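Local coordinates for protein 3-oxosteroid 1-dehydrogenase (Sterolibacterium denitrificans, PDB 7P18) that probably catalyses the FAD-dependent 1,2-dehydrogenation of 3-oxosteroids to 3-oxo-Delta(1)-steroids, and binds FAD together with androsta-1,4-diene-3,17-dione, at residues 54-58 with 90-95; 60-65 with 126-132; 245-249 with 260-266. All coordinates share one frame. Numbering follows the deposited sequence.

Contact 1: residues 54-58 with 90-95; sequences WIPNN and YLESAP
This is a buried loop-on-helix contact: residues 54-58, leaving the short strand 53-54, lie against one side of helix 84-104 at a proline kink. Ile55 to Asn58 form a type II beta turn, with Pro56 at phi/psi -63/145 and Asn57 at 62/31. The turn's own bond, Asn58 N to Ile55 O, is weak at 3.4 Å, but the p rotamer of Asn58 folds ND2 back to within 3.0 Å of the same Ile55 O. In register, Ile55 sits across from Ala94 (CA-CA 5.7 Å) and Asn58 from Pro95 (5.1 Å). Tyr90, chi1 t, reaches out so that its OH donates to Trp54 O at 2.6 Å. Having no N-H, Pro95 cannot bond to Leu91 O one turn back; a water takes that place, donating to Leu91 O (2.9 Å) and to Pro56 O (2.8 Å). Apolar contacts fill the interface: Ile55 (m, m) brings CD1 to 3.9 Å from Ala94 CB and CG2 to 3.6 Å from Pro95 N, while Pro56 CG meets Leu91 CD2 at 3.7 Å. The Trp54 side chain, bonded through NE1 to Asp117, is about 7 Å from both FAD and the steroid. Helix 67-78 packs on Pro56 and Leu91, helix 543-559 on Tyr90 and Ala94, and strand 131-138 on Trp54 and Ile55.

Contact 2: residues 60-65 with 126-132; sequences QMQIKD and KPGGRTM
Asp65 and Arg130 make a bidentate salt bridge: Arg130 NH2 donates to Asp65 OD1 and Arg130 NE to Asp65 OD2, both at 2.9 Å, the latter nearly straight at 178°. The carboxylate meets the guanidinium edge-on, near its plane, with Asp65 in chi1 t and Arg130 extended (m, t, t). Both groups have a second partner: Asp65 OD2 also accepts a hydrogen bond from Asn57 N, and Arg130 NH1 makes a salt bridge with Asp117. Beside this pair, Lys126 NZ donates to Lys64 O at 2.8 Å and forms a salt bridge with Glu69; its distance to Asp65 OD1, 4.4 Å, is too long for another. The two segments run roughly antiparallel, Met61 near Gly129 (CA-CA 5.4 Å) and Asp65 near Lys126 (7.8 Å), but without beta pairing. This is a loop-on-loop contact, in which the chain on its way to helix 67-78 covers the loop that leads into strand 131-138 of an antiparallel sheet. Gly129 turns there with phi 95°, and a CB would point at Met61, tightly at 3.4 Å from its CE. With the backbone bare, Met61 (m, t, p) lies over it, CG 3.3 Å from Gly129 O and CE 3.9 Å from Arg130 CG. Next along, extended Ile63 (p, t) puts CD1 3.7 Å from Pro127 CD and 3.6 Å from Gly128 O. At the far end Gln60 NE2, weakly bonded to Tyr109 O, lies 3.4 Å from Met132 CE, and the Met132 side chain also packs on Ile55 and Asn58.

Contact 3: residues 245-249 with 260-266; sequences RVTGI and LTARRGV
Leu260 opens the pairing of this antiparallel hairpin: its N donates to Ile249 O (2.9 Å) and its O accepts from Ile249 N (3.0 Å), making a hydrogen-bonded pair whose side chains share a face, Ile249 CG1 4.1 Å from Leu260 CB. Thr261 pairs with Gly248 without hydrogen bonds, CA-CA only 4.2 Å; a CB on Gly248 would clash with Leu260 O at 2.1 Å. Ala262 N then bonds to Thr247 O (2.8 Å). The axes of the short segments 245-249 and 260-262 come within 4.3 Å, their N-to-C directions 141° apart. Beyond, a water joins Ala262 O to Val246 O, 2.8 Å to each, where the chain turns a corner at Arg263 and Arg264. Val266, chi1 t, comes back beneath the hairpin, its CG2 3.7 Å from Val246 CG1 and its CG1 3.9 Å from Ile249 CG2. On the other flank of strand 245-253, Thr247 and Gly248 both face Ile237 of strand 233-239 in a classic beta bulge. Ile249 packs on the FAD-binding Phe233 and, with Leu260 and Ala262, on strand 10-13 of the parallel sheet.

In the fold
Following the chain, 54-58 and 60-65 come one after the other in the loop between strand 53-54 and helix 67-78. Contact 1 closes at 90-95, taking in helix 67-78; contact 2 closes later, at 126-132, so the two loops cross rather than nest. They also touch, with centres about 11 Å apart: Ile55 N lies 2.8 Å from Arg130 O, a probable hydrogen bond. Together they tie this one loop to helix 84-104 and to the entrance of strand 131-138. Contact 3 follows in series, a short hairpin closure coupling the mixed sheet to the parallel sheet, its centre about 29 Å from that of contact 1 and about 39 Å from that of contact 2.

Contact 1: residues 54-58 with 90-95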
loop_
_atom_site.group_PDB
_atom_site.type_symbol
_atom_site.label_atom_id
_atom_site.label_comp_id
_atom_site.label_asym_id
_atom_site.label_seq_id
_atom_site.Cartn_x
_atom_site.Cartn_y
_atom_site.Cartn_z
ATOM N N TRP A 54 -1.552 -8.254 -6.736
ATOM C CA TRP A 54 -1.059 -8.333 -8.123
ATOM C C TRP A 54 -0.800 -9.809 -8.447
ATOM O O TRP A 54 0.175 -10.374 -7.951
ATOM C CB TRP A 54 0.178 -7.470 -8.311
ATOM C CG TRP A 54 0.649 -7.418 -9.723
ATOM C CD1 TRP A 54 0.111 -6.681 -10.737
ATOM C CD2 TRP A 54 1.788 -8.095 -10.280
ATOM N NE1 TRP A 54 0.861 -6.818 -11.858
ATOM C CE2 TRP A 54 1.876 -7.708 -11.623
ATOM C CE3 TRP A 54 2.728 -8.994 -9.777
ATOM C CZ2 TRP A 54 2.856 -8.198 -12.487
ATOM C CZ3 TRP A 54 3.711 -9.463 -10.622
ATOM C CH2 TRP A 54 3.766 -9.082 -11.962
ATOM N N ILE A 55 -1.714 -10.405 -9.204
ATOM C CA ILE A 55 -1.779 -11.878 -9.401
ATOM C C ILE A 55 -1.672 -12.140 -10.895
ATOM O O ILE A 55 -2.666 -12.246 -11.616
ATOM C CB ILE A 55 -3.063 -12.496 -8.800
ATOM C CG1 ILE A 55 -3.381 -11.987 -7.395
ATOM C CG2 ILE A 55 -2.957 -14.021 -8.838
ATOM C CD1 ILE A 55 -2.411 -12.466 -6.310
ATOM N N PRO A 56 -0.449 -12.333 -11.408
ATOM C CA PRO A 56 -0.308 -12.645 -12.825
ATOM C C PRO A 56 -1.022 -13.985 -13.080
ATOM O O PRO A 56 -0.968 -14.856 -12.253
ATOM C CB PRO A 56 1.197 -12.707 -13.057
ATOM C CG PRO A 56 1.774 -11.939 -11.861
ATOM C CD PRO A 56 0.848 -12.238 -10.709
ATOM N N ASN A 57 -1.621 -14.083 -14.261
ATOM C CA ASN A 57 -2.164 -15.344 -14.819
ATOM C C ASN A 57 -3.265 -15.864 -13.897
ATOM O O ASN A 57 -3.435 -17.130 -13.782
ATOM C CB ASN A 57 -1.061 -16.371 -15.033
ATOM C CG ASN A 57 -1.456 -17.469 -16.009
ATOM O OD1 ASN A 57 -2.328 -17.296 -16.904
ATOM N ND2 ASN A 57 -0.758 -18.582 -15.853
ATOM N N ASN A 58 -3.992 -14.974 -13.212
ATOM C CA ASN A 58 -5.135 -15.440 -12.376
ATOM C C ASN A 58 -6.220 -15.971 -13.339
ATOM O O ASN A 58 -6.299 -15.511 -14.526
ATOM C CB ASN A 58 -5.634 -14.361 -11.413
ATOM C CG ASN A 58 -6.303 -13.200 -12.093
ATOM O OD1 ASN A 58 -7.438 -13.349 -12.559
ATOM N ND2 ASN A 58 -5.613 -12.053 -12.181
ATOM N N TYR A 90 6.533 -17.237 -6.338
ATOM C CA TYR A 90 5.465 -16.196 -6.291
ATOM C C TYR A 90 4.449 -16.469 -7.409
ATOM O O TYR A 90 3.231 -16.450 -7.190
ATOM C CB TYR A 90 6.026 -14.777 -6.396
ATOM C CG TYR A 90 4.915 -13.764 -6.316
ATOM C CD1 TYR A 90 4.276 -13.531 -5.103
ATOM C CD2 TYR A 90 4.439 -13.097 -7.425
ATOM C CE1 TYR A 90 3.225 -12.624 -4.996
ATOM C CE2 TYR A 90 3.374 -12.209 -7.339
ATOM C CZ TYR A 90 2.770 -11.972 -6.111
ATOM O OH TYR A 90 1.745 -11.088 -5.969
ATOM N N LEU A 91 4.931 -16.706 -8.618
ATOM C CA LEU A 91 4.058 -16.897 -9.796
ATOM C C LEU A 91 3.301 -18.219 -9.689
ATOM O O LEU A 91 2.113 -18.257 -10.084
ATOM C CB LEU A 91 4.906 -16.808 -11.057
ATOM C CG LEU A 91 5.570 -15.467 -11.283
ATOM C CD1 LEU A 91 6.502 -15.514 -12.491
ATOM C CD2 LEU A 91 4.574 -14.328 -11.442
ATOM N N GLU A 92 3.930 -19.251 -9.136
ATOM C CA GLU A 92 3.256 -20.534 -8.867
ATOM C C GLU A 92 2.099 -20.336 -7.888
ATOM O O GLU A 92 0.996 -20.806 -8.173
ATOM C CB GLU A 92 4.247 -21.557 -8.297
ATOM C CG GLU A 92 3.591 -22.891 -7.977
ATOM C CD GLU A 92 4.465 -23.936 -7.332
ATOM O OE1 GLU A 92 5.546 -23.601 -6.873
ATOM O OE2 GLU A 92 4.074 -25.083 -7.338
ATOM N N SER A 93 2.342 -19.670 -6.753
ATOM C CA SER A 93 1.433 -19.708 -5.585
ATOM C C SER A 93 0.420 -18.560 -5.580
ATOM O O SER A 93 -0.640 -18.766 -5.018
ATOM C CB SER A 93 2.211 -19.759 -4.310
ATOM O OG SER A 93 3.004 -20.928 -4.249
ATOM N N ALA A 94 0.714 -17.424 -6.186
ATOM C CA ALA A 94 -0.191 -16.247 -6.117
ATOM C C ALA A 94 -1.593 -16.602 -6.639
ATOM O O ALA A 94 -2.595 -16.367 -5.960
ATOM C CB ALA A 94 0.432 -15.086 -6.808
ATOM N N PRO A 95 -1.753 -17.231 -7.829
ATOM C CA PRO A 95 -3.089 -17.635 -8.274
ATOM C C PRO A 95 -3.758 -18.671 -7.357
ATOM O O PRO A 95 -5.006 -18.642 -7.190
ATOM C CB PRO A 95 -2.872 -18.239 -9.687
ATOM C CG PRO A 95 -1.481 -17.758 -10.102
ATOM C CD PRO A 95 -0.706 -17.440 -8.851
HETATM O O HOH W 1 1.366 -16.342 -12.061
#

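Contact 2: residues 60-65 with 126-132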
loop_
_atom_site.group_PDB
_atom_site.type_symbol
_atom_site.label_atom_id
_atom_site.label_comp_id
_atom_site.label_asym_id
_atom_site.label_seq_id
_atom_site.Cartn_x
_atom_site.Cartn_y
_atom_site.Cartn_z
ATOM N N GLN A 60 -9.349 -15.487 -13.618
ATOM C CA GLN A 60 -10.499 -14.599 -13.887
ATOM C C GLN A 60 -10.148 -13.579 -14.957
ATOM O O GLN A 60 -10.994 -12.732 -15.303
ATOM C CB GLN A 60 -10.996 -13.988 -12.573
ATOM C CG GLN A 60 -11.514 -15.034 -11.586
ATOM C CD GLN A 60 -11.814 -14.398 -10.248
ATOM O OE1 GLN A 60 -12.691 -13.521 -10.145
ATOM N NE2 GLN A 60 -11.038 -14.788 -9.257
ATOM N N MET A 61 -8.942 -13.631 -15.519
ATOM C CA MET A 61 -8.528 -12.618 -16.502
ATOM C C MET A 61 -9.363 -12.701 -17.799
ATOM O O MET A 61 -9.640 -13.814 -18.256
ATOM C CB MET A 61 -7.029 -12.734 -16.785
ATOM C CG MET A 61 -6.189 -12.238 -15.627
ATOM S SD MET A 61 -4.413 -12.426 -15.896
ATOM C CE MET A 61 -4.118 -11.042 -16.983
ATOM N N GLN A 62 -9.678 -11.569 -18.392
ATOM C CA GLN A 62 -10.387 -11.461 -19.700
ATOM C C GLN A 62 -9.403 -11.463 -20.871
ATOM O O GLN A 62 -9.855 -11.624 -22.005
ATOM C CB GLN A 62 -11.217 -10.183 -19.771
ATOM C CG GLN A 62 -12.340 -10.201 -18.770
ATOM C CD GLN A 62 -13.149 -8.931 -18.660
ATOM O OE1 GLN A 62 -14.184 -8.893 -17.985
ATOM N NE2 GLN A 62 -12.691 -7.857 -19.274
ATOM N N ILE A 63 -8.101 -11.313 -20.612
ATOM C CA ILE A 63 -7.049 -11.359 -21.650
ATOM C C ILE A 63 -6.091 -12.507 -21.332
ATOM O O ILE A 63 -6.060 -13.023 -20.190
ATOM C CB ILE A 63 -6.343 -10.006 -21.776
ATOM C CG1 ILE A 63 -5.649 -9.586 -20.468
ATOM C CG2 ILE A 63 -7.318 -8.954 -22.279
ATOM C CD1 ILE A 63 -4.716 -8.416 -20.651
ATOM N N LYS A 64 -5.276 -12.889 -22.301
ATOM C CA LYS A 64 -4.399 -14.059 -22.081
ATOM C C LYS A 64 -3.118 -13.609 -21.368
ATOM O O LYS A 64 -2.591 -12.524 -21.640
ATOM C CB LYS A 64 -4.139 -14.857 -23.362
ATOM C CG LYS A 64 -4.154 -16.383 -23.163
ATOM C CD LYS A 64 -5.496 -16.965 -22.656
ATOM C CE LYS A 64 -5.362 -18.384 -22.136
ATOM N NZ LYS A 64 -6.711 -19.024 -21.927
ATOM N N ASP A 65 -2.641 -14.484 -20.501
ATOM C CA ASP A 65 -1.411 -14.297 -19.700
ATOM C C ASP A 65 -0.744 -15.663 -19.556
ATOM O O ASP A 65 -1.318 -16.698 -20.001
ATOM C CB ASP A 65 -1.771 -13.692 -18.340
ATOM C CG ASP A 65 -0.613 -12.994 -17.641
ATOM O OD1 ASP A 65 0.483 -12.929 -18.228
ATOM O OD2 ASP A 65 -0.821 -12.564 -16.479
ATOM N N LYS A 126 1.337 -6.482 -18.881
ATOM C CA LYS A 126 -0.069 -6.617 -19.341
ATOM C C LYS A 126 -0.777 -5.284 -19.162
ATOM O O LYS A 126 -0.449 -4.473 -18.274
ATOM C CB LYS A 126 -0.714 -7.787 -18.605
ATOM C CG LYS A 126 -0.158 -9.148 -18.993
ATOM C CD LYS A 126 -0.534 -9.564 -20.435
ATOM C CE LYS A 126 0.335 -10.716 -20.906
ATOM N NZ LYS A 126 -0.122 -11.244 -22.221
ATOM N N PRO A 127 -1.774 -5.021 -20.035
ATOM C CA PRO A 127 -2.539 -3.774 -19.990
ATOM C C PRO A 127 -3.704 -3.745 -18.987
ATOM O O PRO A 127 -4.359 -2.721 -18.863
ATOM C CB PRO A 127 -3.026 -3.678 -21.442
ATOM C CG PRO A 127 -3.229 -5.099 -21.848
ATOM C CD PRO A 127 -2.080 -5.856 -21.217
ATOM N N GLY A 128 -3.946 -4.855 -18.288
ATOM C CA GLY A 128 -4.986 -4.946 -17.255
ATOM C C GLY A 128 -5.098 -6.347 -16.731
ATOM O O GLY A 128 -4.470 -7.245 -17.301
ATOM N N GLY A 129 -5.811 -6.529 -15.639
ATOM C CA GLY A 129 -6.333 -7.847 -15.267
ATOM C C GLY A 129 -5.444 -8.603 -14.293
ATOM O O GLY A 129 -5.971 -9.528 -13.684
ATOM N N ARG A 130 -4.145 -8.272 -14.140
ATOM C CA ARG A 130 -3.316 -8.976 -13.119
ATOM C C ARG A 130 -3.665 -8.473 -11.713
ATOM O O ARG A 130 -3.740 -9.277 -10.778
ATOM C CB ARG A 130 -1.820 -8.801 -13.405
ATOM C CG ARG A 130 -1.336 -9.400 -14.714
ATOM C CD ARG A 130 0.179 -9.326 -14.794
ATOM N NE ARG A 130 0.738 -10.217 -15.794
ATOM C CZ ARG A 130 1.896 -10.034 -16.436
ATOM N NH1 ARG A 130 2.649 -8.953 -16.244
ATOM N NH2 ARG A 130 2.323 -10.978 -17.261
ATOM N N THR A 131 -3.869 -7.171 -11.561
ATOM C CA THR A 131 -4.386 -6.551 -10.320
ATOM C C THR A 131 -5.796 -7.098 -10.042
ATOM O O THR A 131 -6.601 -7.103 -10.971
ATOM C CB THR A 131 -4.383 -5.028 -10.417
ATOM O OG1 THR A 131 -3.046 -4.539 -10.548
ATOM C CG2 THR A 131 -5.055 -4.420 -9.208
ATOM N N MET A 132 -6.036 -7.515 -8.807
ATOM C CA MET A 132 -7.330 -8.008 -8.294
ATOM C C MET A 132 -7.689 -7.250 -7.014
ATOM O O MET A 132 -6.756 -6.819 -6.259
ATOM C CB MET A 132 -7.299 -9.508 -8.016
ATOM C CG MET A 132 -6.761 -10.380 -9.171
ATOM S SD MET A 132 -6.862 -12.151 -8.777
ATOM C CE MET A 132 -8.575 -12.475 -9.174
#

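Contact 3: residues 245-249 with 260-266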
loop_
_atom_site.group_PDB
_atom_site.type_symbol
_atom_site.label_atom_id
_atom_site.label_comp_id
_atom_site.label_asym_id
_atom_site.label_seq_id
_atom_site.Cartn_x
_atom_site.Cartn_y
_atom_site.Cartn_z
ATOM N N ARG A 245 17.408 -22.853 16.616
ATOM C CA ARG A 245 16.062 -23.118 16.074
ATOM C C ARG A 245 15.121 -22.260 16.908
ATOM O O ARG A 245 15.405 -22.064 18.094
ATOM C CB ARG A 245 15.734 -24.614 16.203
ATOM C CG ARG A 245 14.308 -25.009 15.856
ATOM C CD ARG A 245 14.155 -26.517 15.831
ATOM N NE ARG A 245 14.471 -27.070 17.136
ATOM C CZ ARG A 245 13.600 -27.593 18.001
ATOM N NH1 ARG A 245 12.305 -27.647 17.718
ATOM N NH2 ARG A 245 14.040 -28.072 19.157
ATOM N N VAL A 246 14.041 -21.785 16.308
ATOM C CA VAL A 246 13.048 -20.939 17.015
ATOM C C VAL A 246 11.941 -21.862 17.480
ATOM O O VAL A 246 11.383 -22.603 16.629
ATOM C CB VAL A 246 12.515 -19.810 16.110
ATOM C CG1 VAL A 246 11.233 -19.230 16.654
ATOM C CG2 VAL A 246 13.569 -18.744 15.944
ATOM N N THR A 247 11.627 -21.817 18.779
ATOM C CA THR A 247 10.666 -22.752 19.423
ATOM C C THR A 247 9.484 -21.986 20.009
ATOM O O THR A 247 8.543 -22.641 20.509
ATOM C CB THR A 247 11.378 -23.568 20.509
ATOM O OG1 THR A 247 11.947 -22.639 21.431
ATOM C CG2 THR A 247 12.492 -24.408 19.937
ATOM N N GLY A 248 9.512 -20.646 19.940
ATOM C CA GLY A 248 8.425 -19.831 20.493
ATOM C C GLY A 248 8.744 -18.349 20.511
ATOM O O GLY A 248 9.748 -17.930 19.924
ATOM N N ILE A 249 7.912 -17.582 21.216
ATOM C CA ILE A 249 8.109 -16.122 21.383
ATOM C C ILE A 249 7.805 -15.743 22.831
ATOM O O ILE A 249 7.038 -16.451 23.475
ATOM C CB ILE A 249 7.206 -15.335 20.417
ATOM C CG1 ILE A 249 5.718 -15.542 20.701
ATOM C CG2 ILE A 249 7.560 -15.683 18.978
ATOM C CD1 ILE A 249 4.783 -14.630 19.920
ATOM N N LEU A 260 5.398 -18.242 25.005
ATOM C CA LEU A 260 4.493 -19.023 24.138
ATOM C C LEU A 260 5.329 -20.009 23.328
ATOM O O LEU A 260 6.365 -19.605 22.817
ATOM C CB LEU A 260 3.742 -18.051 23.220
ATOM C CG LEU A 260 2.825 -17.047 23.921
ATOM C CD1 LEU A 260 2.162 -16.137 22.904
ATOM C CD2 LEU A 260 1.746 -17.763 24.718
ATOM N N THR A 261 4.890 -21.257 23.226
ATOM C CA THR A 261 5.633 -22.300 22.483
ATOM C C THR A 261 4.967 -22.518 21.130
ATOM O O THR A 261 3.732 -22.662 21.101
ATOM C CB THR A 261 5.719 -23.603 23.298
ATOM O OG1 THR A 261 6.483 -23.296 24.466
ATOM C CG2 THR A 261 6.396 -24.728 22.553
ATOM N N ALA A 262 5.787 -22.576 20.077
ATOM C CA ALA A 262 5.357 -22.954 18.713
ATOM C C ALA A 262 6.026 -24.283 18.370
ATOM O O ALA A 262 7.236 -24.277 18.193
ATOM C CB ALA A 262 5.742 -21.878 17.708
ATOM N N ARG A 263 5.258 -25.362 18.323
ATOM C CA ARG A 263 5.802 -26.715 18.021
ATOM C C ARG A 263 6.393 -26.748 16.604
ATOM O O ARG A 263 7.412 -27.421 16.416
ATOM C CB ARG A 263 4.712 -27.778 18.097
ATOM C CG ARG A 263 4.015 -27.855 19.445
ATOM C CD ARG A 263 3.283 -29.165 19.588
ATOM N NE ARG A 263 2.373 -29.171 20.727
ATOM C CZ ARG A 263 1.099 -28.801 20.696
ATOM N NH1 ARG A 263 0.544 -28.328 19.591
ATOM N NH2 ARG A 263 0.383 -28.875 21.802
ATOM N N ARG A 264 5.757 -26.066 15.642
ATOM C CA ARG A 264 6.039 -26.237 14.189
ATOM C C ARG A 264 6.641 -24.959 13.594
ATOM O O ARG A 264 7.574 -25.079 12.782
ATOM C CB ARG A 264 4.772 -26.706 13.482
ATOM C CG ARG A 264 4.223 -28.009 14.050
ATOM C CD ARG A 264 5.070 -29.173 13.591
ATOM N NE ARG A 264 4.776 -29.441 12.193
ATOM C CZ ARG A 264 3.690 -30.076 11.755
ATOM N NH1 ARG A 264 2.778 -30.528 12.610
ATOM N NH2 ARG A 264 3.515 -30.255 10.450
ATOM N N GLY A 265 6.156 -23.772 13.968
ATOM C CA GLY A 265 6.747 -22.560 13.380
ATOM C C GLY A 265 6.185 -21.268 13.920
ATOM O O GLY A 265 5.048 -21.242 14.394
ATOM N N VAL A 266 7.015 -20.241 13.823
ATOM C CA VAL A 266 6.671 -18.827 14.112
ATOM C C VAL A 266 6.705 -18.094 12.781
ATOM O O VAL A 266 7.767 -18.130 12.135
ATOM C CB VAL A 266 7.667 -18.205 15.101
ATOM C CG1 VAL A 266 7.493 -16.697 15.224
ATOM C CG2 VAL A 266 7.583 -18.901 16.461
HETATM O O HOH W 2 8.749 -23.504 16.030
#